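PDB 5Z6O: protease from Penicillium cyclopium, which hydrolyses peptide bonds as a subtilisin-type serine protease of the proteinase K class, with casein, gelatin and type IV collagen probably among its substrates. Local coordinates for residues G35-G40 with K123-T128; T80-K85 with K90-V95; K130-M135 with Y240-E245; G236-L241 with S250-R255. One frame throughout, in Å; residues are numbered along the deposited sequence.

Contact 1. Residues G35-G40 with K123-T128; sequences GIVIYG and KSRGAT
Where Val37 meets Arg125, at the point where the start of strand 37-42 passes the turn that ends helix 108-124, the backbones keep well apart: Val37 CA lies 7.5 Å from Ala127 CA, and no hydrogen bond joins the two segments. On the helical side the helix ends in a Schellman motif: Gly126 takes a positive phi (67°), and Gly126 N bonds back to Lys123 O at 2.9 Å. Arg125, just before the glycine, points toward the strand.

The arginine spans the gap with an extended chain from CG to NE. Its CD lies 4.1 Å from Val37 CG2, and the two side chains cross at about a right angle; as Val37 has a second deposited conformer, this touch is less certain. Helix 108-124 belongs to the crossover between strands 93-98 and 131-135 of the parallel subtilase sheet, and strand 37-42 is slotted between those two, so the connection rides over it. Consistent with this, the Tyr39 side chain also touches Trp117 and Ala118 of the same helix.

Tyr39 and Arg125 run antiparallel alongside one another, with ring and guanidinium planes 84° apart. Arg125 NE is 3.8 Å from Tyr39 OH, too far for a bond; the two groups meet instead through Asp121, whose OD2 is hydrogen-bonded to the hydroxyl and forms a salt bridge with NE. Glu57 takes the NH2 end of the guanidinium, which is thus gripped by carboxylates at two of its nitrogens.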
loop_
_atom_site.group_PDB
_atom_site.type_symbol
_atom_site.label_atom_id
_atom_site.label_comp_id
_atom_site.label_asym_id
_atom_site.label_seq_id
_atom_site.Cartn_x
_atom_site.Cartn_y
_atom_site.Cartn_z
ATOM N N GLY A 35 -0.441 8.710 -14.310
ATOM C CA GLY A 35 -0.690 7.702 -15.311
ATOM C C GLY A 35 -0.687 6.281 -14.808
ATOM O O GLY A 35 -0.926 5.356 -15.601
ATOM N N ILE A 36 -0.423 6.067 -13.523
ATOM C CA ILE A 36 -0.463 4.729 -12.932
ATOM C C ILE A 36 -1.781 4.550 -12.190
ATOM O O ILE A 36 -2.209 5.443 -11.462
ATOM C CB ILE A 36 0.710 4.511 -11.968
ATOM C CG1 ILE A 36 2.027 4.818 -12.667
ATOM C CG2 ILE A 36 0.696 3.045 -11.475
ATOM C CD1 ILE A 36 2.271 3.925 -13.912
ATOM N N VAL A 37 -2.405 3.373 -12.330
ATOM C CA VAL A 37 -3.659 3.051 -11.650
ATOM C C VAL A 37 -3.342 2.224 -10.413
ATOM O O VAL A 37 -2.589 1.238 -10.492
ATOM C CB VAL A 37 -4.606 2.282 -12.585
ATOM C CG1 VAL A 37 -5.890 1.919 -11.843
ATOM C CG2 VAL A 37 -4.887 3.128 -13.832
ATOM N N ILE A 38 -3.905 2.615 -9.277
ATOM C CA ILE A 38 -3.772 1.883 -8.023
ATOM C C ILE A 38 -5.140 1.336 -7.643
ATOM O O ILE A 38 -6.078 2.109 -7.408
ATOM C CB ILE A 38 -3.238 2.777 -6.899
ATOM C CG1 ILE A 38 -1.833 3.299 -7.231
ATOM C CG2 ILE A 38 -3.173 1.970 -5.616
ATOM C CD1 ILE A 38 -1.364 4.460 -6.298
ATOM N N TYR A 39 -5.243 0.016 -7.496
ATOM C CA TYR A 39 -6.483 -0.587 -7.022
ATOM C C TYR A 39 -6.419 -0.757 -5.512
ATOM O O TYR A 39 -5.558 -1.478 -5.009
ATOM C CB TYR A 39 -6.702 -1.951 -7.677
ATOM C CG TYR A 39 -6.879 -1.846 -9.168
ATOM C CD1 TYR A 39 -8.147 -1.604 -9.718
ATOM C CD2 TYR A 39 -5.782 -2.005 -10.034
ATOM C CE1 TYR A 39 -8.333 -1.512 -11.077
ATOM C CE2 TYR A 39 -5.956 -1.892 -11.416
ATOM C CZ TYR A 39 -7.240 -1.654 -11.918
ATOM O OH TYR A 39 -7.409 -1.562 -13.271
ATOM N N GLY A 40 -7.353 -0.139 -4.801
ATOM C CA GLY A 40 -7.446 -0.269 -3.358
ATOM C C GLY A 40 -8.451 -1.341 -3.007
ATOM O O GLY A 40 -9.656 -1.152 -3.195
ATOM N N LYS A 123 -6.517 -5.071 -17.599
ATOM C CA LYS A 123 -6.367 -5.443 -19.010
ATOM C C LYS A 123 -7.186 -4.511 -19.908
ATOM O O LYS A 123 -6.668 -3.963 -20.887
ATOM C CB LYS A 123 -6.769 -6.912 -19.234
ATOM C CG LYS A 123 -5.809 -7.894 -18.585
ATOM C CD LYS A 123 -6.050 -9.322 -19.053
ATOM C CE LYS A 123 -5.139 -10.318 -18.323
ATOM N NZ LYS A 123 -3.692 -9.876 -18.322
ATOM N N SER A 124 -8.456 -4.275 -19.556
ATOM C CA SER A 124 -9.308 -3.437 -20.392
ATOM C C SER A 124 -8.754 -2.026 -20.547
ATOM O O SER A 124 -8.911 -1.419 -21.609
ATOM C CB SER A 124 -10.720 -3.393 -19.812
ATOM O OG SER A 124 -11.260 -4.699 -19.729
ATOM N N ARG A 125 -8.099 -1.488 -19.505
ATOM C CA ARG A 125 -7.490 -0.157 -19.532
ATOM C C ARG A 125 -6.167 -0.107 -20.284
ATOM O O ARG A 125 -5.616 0.984 -20.452
ATOM C CB ARG A 125 -7.206 0.354 -18.116
ATOM C CG ARG A 125 -8.382 0.771 -17.306
ATOM C CD ARG A 125 -7.886 1.305 -15.960
ATOM N NE ARG A 125 -9.005 1.396 -15.053
ATOM C CZ ARG A 125 -9.510 2.534 -14.616
ATOM N NH1 ARG A 125 -8.949 3.678 -14.981
ATOM N NH2 ARG A 125 -10.558 2.522 -13.807
ATOM N N GLY A 126 -5.631 -1.248 -20.691
ATOM C CA GLY A 126 -4.285 -1.323 -21.209
ATOM C C GLY A 126 -3.211 -1.028 -20.185
ATOM O O GLY A 126 -2.147 -0.528 -20.556
ATOM N N ALA A 127 -3.460 -1.314 -18.902
ATOM C CA ALA A 127 -2.522 -0.982 -17.823
ATOM C C ALA A 127 -1.656 -2.169 -17.403
ATOM O O ALA A 127 -0.967 -2.106 -16.370
ATOM C CB ALA A 127 -3.282 -0.425 -16.614
ATOM N N THR A 128 -1.658 -3.242 -18.181
ATOM C CA THR A 128 -0.824 -4.391 -17.860
ATOM C C THR A 128 0.641 -3.986 -17.780
ATOM O O THR A 128 1.168 -3.348 -18.692
ATOM C CB THR A 128 -1.015 -5.474 -18.916
ATOM O OG1 THR A 128 -2.394 -5.855 -18.937
ATOM C CG2 THR A 128 -0.145 -6.686 -18.604
#

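Contact 2. Residues T80-K85 with K90-V95; sequences TAAGSK and KKASVV
Ala82 and Val94 make the tight end of this contact: Ala82 CB sits only 3.4 Å from Val94 CG2, closer than carbons usually pack. The methyl of Ala92 adds a looser touch on Ala82, their CB atoms 4.4 Å apart, and Ile38 of strand 37-42 packs on both alanines. In Val94, CG1 lies anti to the backbone N (chi1 -180°), which turns CG2 toward the helix end.

The two segments belong to a beta-alpha-beta unit of the subtilase sheet, in which helix 73-82 leads from strand 56-61 to strand 93-98; the last turn of that helix packs against the approach to the second strand.

Toward solvent the contact becomes polar and more open. The methylenes of Lys90 run along the backbone of Gly83 and Ser84, with CD 3.2 Å from Ser84 O, before a bend at chi4 (-78°) brings NZ back to bond that same oxygen at 2.8 Å. The donor stands 47° out of the carbonyl plane, above it. Gly87 O and Gln5 OE1 also accept from this ammonium group. Were Lys90 an alanine, Ser84 O would probably lose its lysine donor, and the backbone along which the methylenes lie would be uncovered. Nearby, a water donates to Lys90 O at 2.7 Å and hydrogen-bonds Ser84 OG at 2.8 Å, joining the two segments on the partly exposed side.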
loop_
_atom_site.group_PDB
_atom_site.type_symbol
_atom_site.label_atom_id
_atom_site.label_comp_id
_atom_site.label_asym_id
_atom_site.label_seq_id
_atom_site.Cartn_x
_atom_site.Cartn_y
_atom_site.Cartn_z
ATOM N N THR A 80 -3.076 7.307 1.964
ATOM C CA THR A 80 -1.629 7.132 2.117
ATOM C C THR A 80 -0.978 6.824 0.780
ATOM O O THR A 80 0.129 7.294 0.503
ATOM C CB THR A 80 -1.372 5.997 3.127
ATOM O OG1 THR A 80 -1.811 6.452 4.413
ATOM C CG2 THR A 80 0.098 5.595 3.194
ATOM N N ALA A 81 -1.651 6.043 -0.078
ATOM C CA ALA A 81 -0.996 5.671 -1.334
ATOM C C ALA A 81 -0.942 6.840 -2.299
ATOM O O ALA A 81 0.066 7.026 -2.991
ATOM C CB ALA A 81 -1.737 4.497 -2.004
ATOM N N ALA A 82 -2.023 7.668 -2.336
ATOM C CA ALA A 82 -2.196 8.539 -3.491
ATOM C C ALA A 82 -2.887 9.867 -3.185
ATOM O O ALA A 82 -3.106 10.641 -4.123
ATOM C CB ALA A 82 -2.997 7.799 -4.562
ATOM N N GLY A 83 -3.191 10.177 -1.928
ATOM C CA GLY A 83 -3.820 11.449 -1.623
ATOM C C GLY A 83 -2.900 12.636 -1.835
ATOM O O GLY A 83 -1.688 12.559 -1.669
ATOM N N SER A 84 -3.512 13.786 -2.184
ATOM C CA SER A 84 -2.738 15.017 -2.406
ATOM C C SER A 84 -1.959 15.437 -1.172
ATOM O O SER A 84 -0.764 15.754 -1.251
ATOM C CB SER A 84 -3.666 16.169 -2.821
ATOM O OG SER A 84 -4.237 15.859 -4.088
ATOM N N LYS A 85 -2.620 15.482 -0.035
ATOM C CA LYS A 85 -1.952 15.916 1.182
ATOM C C LYS A 85 -1.304 14.752 1.923
ATOM O O LYS A 85 -0.184 14.886 2.399
ATOM C CB LYS A 85 -2.933 16.636 2.111
ATOM C CG LYS A 85 -2.894 18.152 1.956
ATOM C CD LYS A 85 -3.917 18.842 2.843
ATOM C CE LYS A 85 -3.998 18.182 4.222
ATOM N NZ LYS A 85 -2.807 18.457 5.078
ATOM N N LYS A 90 1.152 11.394 -5.616
ATOM C CA LYS A 90 0.110 12.406 -5.530
ATOM C C LYS A 90 -0.626 12.650 -6.845
ATOM O O LYS A 90 -1.589 13.411 -6.834
ATOM C CB LYS A 90 0.714 13.718 -5.029
ATOM C CG LYS A 90 1.281 13.574 -3.600
ATOM C CD LYS A 90 1.719 14.895 -3.026
ATOM C CE LYS A 90 2.474 14.637 -1.743
ATOM N NZ LYS A 90 1.605 14.340 -0.589
ATOM N N LYS A 91 -0.211 12.040 -7.952
ATOM C CA LYS A 91 -0.925 12.175 -9.239
ATOM C C LYS A 91 -1.430 10.856 -9.784
ATOM O O LYS A 91 -1.990 10.832 -10.886
ATOM C CB LYS A 91 -0.019 12.846 -10.296
ATOM C CG LYS A 91 0.238 14.306 -9.948
ATOM C CD LYS A 91 1.099 14.979 -10.999
ATOM C CE LYS A 91 1.039 16.494 -10.861
ATOM N NZ LYS A 91 2.035 17.080 -11.824
ATOM N N ALA A 92 -1.279 9.771 -9.035
ATOM C CA ALA A 92 -1.763 8.466 -9.486
ATOM C C ALA A 92 -3.285 8.467 -9.530
ATOM O O ALA A 92 -3.951 9.288 -8.884
ATOM C CB ALA A 92 -1.251 7.347 -8.551
ATOM N N SER A 93 -3.837 7.545 -10.326
ATOM C CA SER A 93 -5.268 7.260 -10.314
ATOM C C SER A 93 -5.565 6.157 -9.305
ATOM O O SER A 93 -4.762 5.241 -9.118
ATOM C CB SER A 93 -5.756 6.809 -11.687
ATOM O OG SER A 93 -5.461 7.770 -12.683
ATOM N N VAL A 94 -6.738 6.243 -8.670
ATOM C CA VAL A 94 -7.122 5.325 -7.597
ATOM C C VAL A 94 -8.476 4.725 -7.928
ATOM O O VAL A 94 -9.386 5.457 -8.318
ATOM C CB VAL A 94 -7.197 6.039 -6.236
ATOM C CG1 VAL A 94 -7.585 5.060 -5.170
ATOM C CG2 VAL A 94 -5.901 6.604 -5.923
ATOM N N VAL A 95 -8.621 3.403 -7.754
ATOM C CA VAL A 95 -9.859 2.708 -8.070
ATOM C C VAL A 95 -10.311 1.944 -6.829
ATOM O O VAL A 95 -9.560 1.127 -6.287
ATOM C CB VAL A 95 -9.695 1.759 -9.269
ATOM C CG1 VAL A 95 -11.004 1.074 -9.555
ATOM C CG2 VAL A 95 -9.265 2.534 -10.510
HETATM O O HOH W 1 -2.403 15.958 -6.233
#

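Contact 3. Residues K130-M135 with Y240-E245; sequences KSVMNM and YLMALE
Met242 reaches from helix 227-245 to the first residues of strand 131-135 and makes every close approach between the two segments. Its helix is the long one that carries Ser228 of the probable charge relay near its N terminus, as in other subtilases, and here it lies against the central parallel sheet.

Along the helix, Tyr240 and Leu241 face other parts of the protein, the tyrosine hydroxyl bonding to the backbone N of Asp29. Met242 follows one step on, its CA 6.6 Å from the CA of Lys130. Both later torsions are straight (chi2 173°, chi3 179°), so the chain stretches out and delivers sulfur and terminal methyl to the strand. SD rests 3.9 Å from Lys130 CA, against the backbone rather than the long side chain, whose amine turns off to Gly126 O. SD also lies 3.9 Å from Val132 CG2, and the methyl CE comes 3.8 Å from Ser131 O. Val132 and Met242 meet at a slant, with CG2 of the valine serving both SD and CE. Past Met242, Leu244 N bonds to Tyr240 O and Glu245 N to Leu241 O, continuing the helical pattern.

Cutting Met242 back to an alanine is likely to open a gap beside Val132 and leave that valine without its thioether neighbour. With no hydrogen bond between the segments, helix and strand are joined here by nonpolar packing, to which the polarisable sulfur and its methyl contribute.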
loop_
_atom_site.group_PDB
_atom_site.type_symbol
_atom_site.label_atom_id
_atom_site.label_comp_id
_atom_site.label_asym_id
_atom_site.label_seq_id
_atom_site.Cartn_x
_atom_site.Cartn_y
_atom_site.Cartn_z
ATOM N N LYS A 130 1.817 -1.843 -15.677
ATOM C CA LYS A 130 1.939 -0.535 -15.042
ATOM C C LYS A 130 0.708 -0.255 -14.195
ATOM O O LYS A 130 0.080 0.802 -14.254
ATOM C CB LYS A 130 2.209 0.546 -16.088
ATOM C CG LYS A 130 1.411 0.452 -17.353
ATOM C CD LYS A 130 1.902 1.544 -18.326
ATOM C CE LYS A 130 0.794 2.068 -19.234
ATOM N NZ LYS A 130 0.530 1.167 -20.391
ATOM N N SER A 131 0.352 -1.229 -13.355
ATOM C CA SER A 131 -0.809 -1.175 -12.469
ATOM C C SER A 131 -0.350 -1.635 -11.098
ATOM O O SER A 131 0.568 -2.457 -11.010
ATOM C CB SER A 131 -1.974 -2.119 -12.882
ATOM O OG SER A 131 -2.563 -1.794 -14.115
ATOM N N VAL A 132 -1.051 -1.171 -10.040
ATOM C CA VAL A 132 -0.675 -1.475 -8.659
ATOM C C VAL A 132 -1.924 -1.891 -7.906
ATOM O O VAL A 132 -3.008 -1.337 -8.124
ATOM C CB VAL A 132 -0.008 -0.234 -7.999
ATOM C CG1 VAL A 132 0.128 -0.424 -6.481
ATOM C CG2 VAL A 132 1.338 0.015 -8.660
ATOM N N MET A 133 -1.794 -2.911 -7.068
ATOM C CA MET A 133 -2.886 -3.310 -6.206
ATOM C C MET A 133 -2.403 -3.290 -4.774
ATOM O O MET A 133 -1.331 -3.819 -4.476
ATOM C CB MET A 133 -3.390 -4.712 -6.582
ATOM C CG MET A 133 -4.530 -5.188 -5.683
ATOM S SD MET A 133 -5.139 -6.855 -6.079
ATOM C CE MET A 133 -6.007 -6.559 -7.610
ATOM N N ASN A 134 -3.198 -2.707 -3.889
ATOM C CA ASN A 134 -2.862 -2.695 -2.472
ATOM C C ASN A 134 -3.855 -3.564 -1.703
ATOM O O ASN A 134 -5.073 -3.359 -1.798
ATOM C CB ASN A 134 -2.876 -1.288 -1.900
ATOM C CG ASN A 134 -2.400 -1.278 -0.450
ATOM O OD1 ASN A 134 -1.198 -1.430 -0.175
ATOM N ND2 ASN A 134 -3.328 -1.145 0.477
ATOM N N MET A 135 -3.341 -4.466 -0.862
ATOM C CA MET A 135 -4.208 -5.347 -0.064
ATOM C C MET A 135 -3.804 -5.188 1.392
ATOM O O MET A 135 -2.851 -5.816 1.834
ATOM C CB MET A 135 -4.123 -6.817 -0.479
ATOM C CG MET A 135 -4.897 -7.051 -1.778
ATOM S SD MET A 135 -5.060 -8.862 -2.140
ATOM C CE MET A 135 -6.077 -9.447 -0.805
ATOM N N TYR A 240 4.957 5.502 -8.065
ATOM C CA TYR A 240 5.959 6.537 -8.274
ATOM C C TYR A 240 7.119 6.041 -9.145
ATOM O O TYR A 240 7.532 6.711 -10.104
ATOM C CB TYR A 240 6.434 6.971 -6.903
ATOM C CG TYR A 240 7.569 7.938 -6.896
ATOM C CD1 TYR A 240 7.359 9.284 -7.186
ATOM C CD2 TYR A 240 8.842 7.511 -6.600
ATOM C CE1 TYR A 240 8.424 10.187 -7.181
ATOM C CE2 TYR A 240 9.929 8.419 -6.543
ATOM C CZ TYR A 240 9.696 9.729 -6.852
ATOM O OH TYR A 240 10.762 10.577 -6.806
ATOM N N LEU A 241 7.676 4.863 -8.820
ATOM C CA LEU A 241 8.840 4.400 -9.564
ATOM C C LEU A 241 8.456 3.967 -10.969
ATOM O O LEU A 241 9.263 4.102 -11.897
ATOM C CB LEU A 241 9.519 3.241 -8.821
ATOM C CG LEU A 241 10.206 3.693 -7.533
ATOM C CD1 LEU A 241 10.714 2.480 -6.737
ATOM C CD2 LEU A 241 11.369 4.611 -7.875
ATOM N N MET A 242 7.249 3.426 -11.145
ATOM C CA MET A 242 6.793 3.081 -12.485
ATOM C C MET A 242 6.735 4.309 -13.370
ATOM O O MET A 242 7.175 4.270 -14.522
ATOM C CB MET A 242 5.403 2.423 -12.441
ATOM C CG MET A 242 5.449 1.010 -11.903
ATOM S SD MET A 242 3.722 0.408 -11.686
ATOM C CE MET A 242 4.126 -1.226 -11.082
ATOM N N ALA A 243 6.168 5.406 -12.857
ATOM C CA ALA A 243 6.035 6.587 -13.703
ATOM C C ALA A 243 7.369 7.301 -13.862
ATOM O O ALA A 243 7.582 7.960 -14.880
ATOM C CB ALA A 243 4.984 7.546 -13.138
ATOM N N LEU A 244 8.279 7.159 -12.890
ATOM C CA LEU A 244 9.576 7.845 -12.934
ATOM C C LEU A 244 10.605 7.084 -13.771
ATOM O O LEU A 244 11.205 7.638 -14.696
ATOM C CB LEU A 244 10.098 8.051 -11.511
ATOM C CG LEU A 244 11.515 8.636 -11.386
ATOM C CD1 LEU A 244 11.507 10.062 -11.893
ATOM C CD2 LEU A 244 12.017 8.582 -9.943
ATOM N N GLU A 245 10.853 5.827 -13.436
ATOM C CA GLU A 245 11.919 5.018 -14.045
ATOM C C GLU A 245 11.408 4.053 -15.099
ATOM O O GLU A 245 12.214 3.435 -15.806
ATOM C CB GLU A 245 12.635 4.179 -12.977
ATOM C CG GLU A 245 13.213 4.971 -11.838
ATOM C CD GLU A 245 13.913 4.094 -10.809
ATOM O OE1 GLU A 245 13.740 2.856 -10.831
ATOM O OE2 GLU A 245 14.616 4.655 -9.958
#

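Contact 4. Residues G236-L241 with S250-R255; sequences GAAAYL and SSACAR
Leu241 and Arg255 bring the largest buried surfaces to this helix pair, with Ala252 close behind. Leu241, on helix 227-245, points toward helix 249-259 and sets its CD1 methyl 4.3 Å from CG of Arg255. The leucine is held with CG beside the backbone N and with CD1 continuing the line of the chain (chi2 173°), which carries that methyl outward to the arginine.

Arg255 takes part through its aliphatic root. Having left the backbone with CG anti to N (chi1 175°), the chain kinks at chi2 (61°), and the guanidinium goes on to partners beyond the contact: NH1 forms a salt bridge with Glu245, at the C-terminal end of the first helix, and NH2 bonds to Gln258. Carbon thus faces carbon at the interface while the charge is answered at its edge, and the Glu245 pairing ties the two helices a second time.

Ala252 supplies the close approach. Ala252 CA is 6.1 Å from Ala238 CA, and the CB methyls of the two alanines meet at 4.5 Å; two such small side chains let the backbones come near. No hydrogen bond links the segments. Phe158 of strand 157-162 touches both alanines, and Ile256 adds bulk against Ala238 and Leu241.

On another face of the second helix, Cys253 forms a disulfide with Cys182 at the start of strand 182-187. The arrangement belongs to the alpha/beta subtilisin fold, where two successive helices, joined by a short connection, pack together over one face of the parallel sheet.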
loop_
_atom_site.group_PDB
_atom_site.type_symbol
_atom_site.label_atom_id
_atom_site.label_comp_id
_atom_site.label_asym_id
_atom_site.label_seq_id
_atom_site.Cartn_x
_atom_site.Cartn_y
_atom_site.Cartn_z
ATOM N N GLY A 236 2.152 3.141 -3.129
ATOM C CA GLY A 236 2.430 4.447 -3.706
ATOM C C GLY A 236 3.839 4.543 -4.265
ATOM O O GLY A 236 4.048 5.136 -5.327
ATOM N N ALA A 237 4.831 4.017 -3.540
ATOM C CA ALA A 237 6.196 4.087 -4.054
ATOM C C ALA A 237 6.339 3.306 -5.357
ATOM O O ALA A 237 7.108 3.703 -6.244
ATOM C CB ALA A 237 7.189 3.560 -3.000
ATOM N N ALA A 238 5.646 2.167 -5.489
ATOM C CA ALA A 238 5.714 1.443 -6.746
ATOM C C ALA A 238 5.137 2.267 -7.873
ATOM O O ALA A 238 5.712 2.323 -8.959
ATOM C CB ALA A 238 4.975 0.105 -6.647
ATOM N N ALA A 239 3.990 2.917 -7.637
ATOM C CA ALA A 239 3.409 3.735 -8.704
ATOM C C ALA A 239 4.357 4.873 -9.078
ATOM O O ALA A 239 4.582 5.160 -10.262
ATOM C CB ALA A 239 2.033 4.262 -8.255
ATOM N N TYR A 240 4.957 5.502 -8.065
ATOM C CA TYR A 240 5.959 6.537 -8.274
ATOM C C TYR A 240 7.119 6.041 -9.145
ATOM O O TYR A 240 7.532 6.711 -10.104
ATOM C CB TYR A 240 6.434 6.971 -6.903
ATOM C CG TYR A 240 7.569 7.938 -6.896
ATOM C CD1 TYR A 240 7.359 9.284 -7.186
ATOM C CD2 TYR A 240 8.842 7.511 -6.600
ATOM C CE1 TYR A 240 8.424 10.187 -7.181
ATOM C CE2 TYR A 240 9.929 8.419 -6.543
ATOM C CZ TYR A 240 9.696 9.729 -6.852
ATOM O OH TYR A 240 10.762 10.577 -6.806
ATOM N N LEU A 241 7.676 4.863 -8.820
ATOM C CA LEU A 241 8.840 4.400 -9.564
ATOM C C LEU A 241 8.456 3.967 -10.969
ATOM O O LEU A 241 9.263 4.102 -11.897
ATOM C CB LEU A 241 9.519 3.241 -8.821
ATOM C CG LEU A 241 10.206 3.693 -7.533
ATOM C CD1 LEU A 241 10.714 2.480 -6.737
ATOM C CD2 LEU A 241 11.369 4.611 -7.875
ATOM N N SER A 250 6.377 -6.596 -12.633
ATOM C CA SER A 250 7.079 -7.804 -12.195
ATOM C C SER A 250 8.409 -7.505 -11.511
ATOM O O SER A 250 8.861 -8.321 -10.705
ATOM C CB SER A 250 7.291 -8.765 -13.386
ATOM O OG SER A 250 7.948 -8.121 -14.477
ATOM N N SER A 251 9.019 -6.343 -11.759
ATOM C CA SER A 251 10.324 -5.996 -11.193
ATOM C C SER A 251 10.239 -4.975 -10.057
ATOM O O SER A 251 11.280 -4.610 -9.474
ATOM C CB SER A 251 11.249 -5.461 -12.306
ATOM O OG SER A 251 11.644 -6.527 -13.192
ATOM N N ALA A 252 9.033 -4.477 -9.754
ATOM C CA ALA A 252 8.925 -3.325 -8.864
ATOM C C ALA A 252 9.276 -3.700 -7.426
ATOM O O ALA A 252 9.908 -2.912 -6.711
ATOM C CB ALA A 252 7.524 -2.731 -8.978
ATOM N N CYS A 253 8.884 -4.898 -6.959
ATOM C CA CYS A 253 9.245 -5.219 -5.577
ATOM C C CYS A 253 10.752 -5.315 -5.452
ATOM O O CYS A 253 11.349 -4.780 -4.503
ATOM C CB CYS A 253 8.561 -6.526 -5.134
ATOM S SG CYS A 253 8.681 -6.857 -3.354
ATOM N N ALA A 254 11.400 -5.940 -6.451
ATOM C CA ALA A 254 12.850 -6.102 -6.358
ATOM C C ALA A 254 13.560 -4.751 -6.415
ATOM O O ALA A 254 14.562 -4.543 -5.710
ATOM C CB ALA A 254 13.358 -7.012 -7.483
ATOM N N ARG A 255 13.029 -3.822 -7.209
ATOM C CA ARG A 255 13.634 -2.495 -7.305
ATOM C C ARG A 255 13.460 -1.704 -6.002
ATOM O O ARG A 255 14.385 -1.015 -5.549
ATOM C CB ARG A 255 13.011 -1.745 -8.477
ATOM C CG ARG A 255 13.477 -0.293 -8.623
ATOM C CD ARG A 255 14.983 -0.200 -8.852
ATOM N NE ARG A 255 15.322 1.193 -9.094
ATOM C CZ ARG A 255 16.521 1.709 -8.898
ATOM N NH1 ARG A 255 16.721 3.003 -9.131
ATOM N NH2 ARG A 255 17.506 0.932 -8.458
#

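Contacts 3 and 4 share Tyr240 and Leu241 on helix 227-245 and have centres about 5 Å apart; Val132 CG2 of the strand also touches Ala238 CB, at 4.2 Å. Contact 1 lies about 9 Å from contact 3, centre to centre, and its strand pairs with both neighbours: Tyr39 N to Val132 O at 2.7 Å, and Ile38 N to Ser93 O of contact 2 at 2.8 Å. The elements joined here bear the probable charge relay: Asp42 ends strand 37-42, His73 opens helix 73-82 and Ser228 lies near the start of helix 227-245, all three lining the phenylmethanesulfonic acid pocket. Side chains of Tyr39 and Val94 lie about 9 Å from that of Asp42.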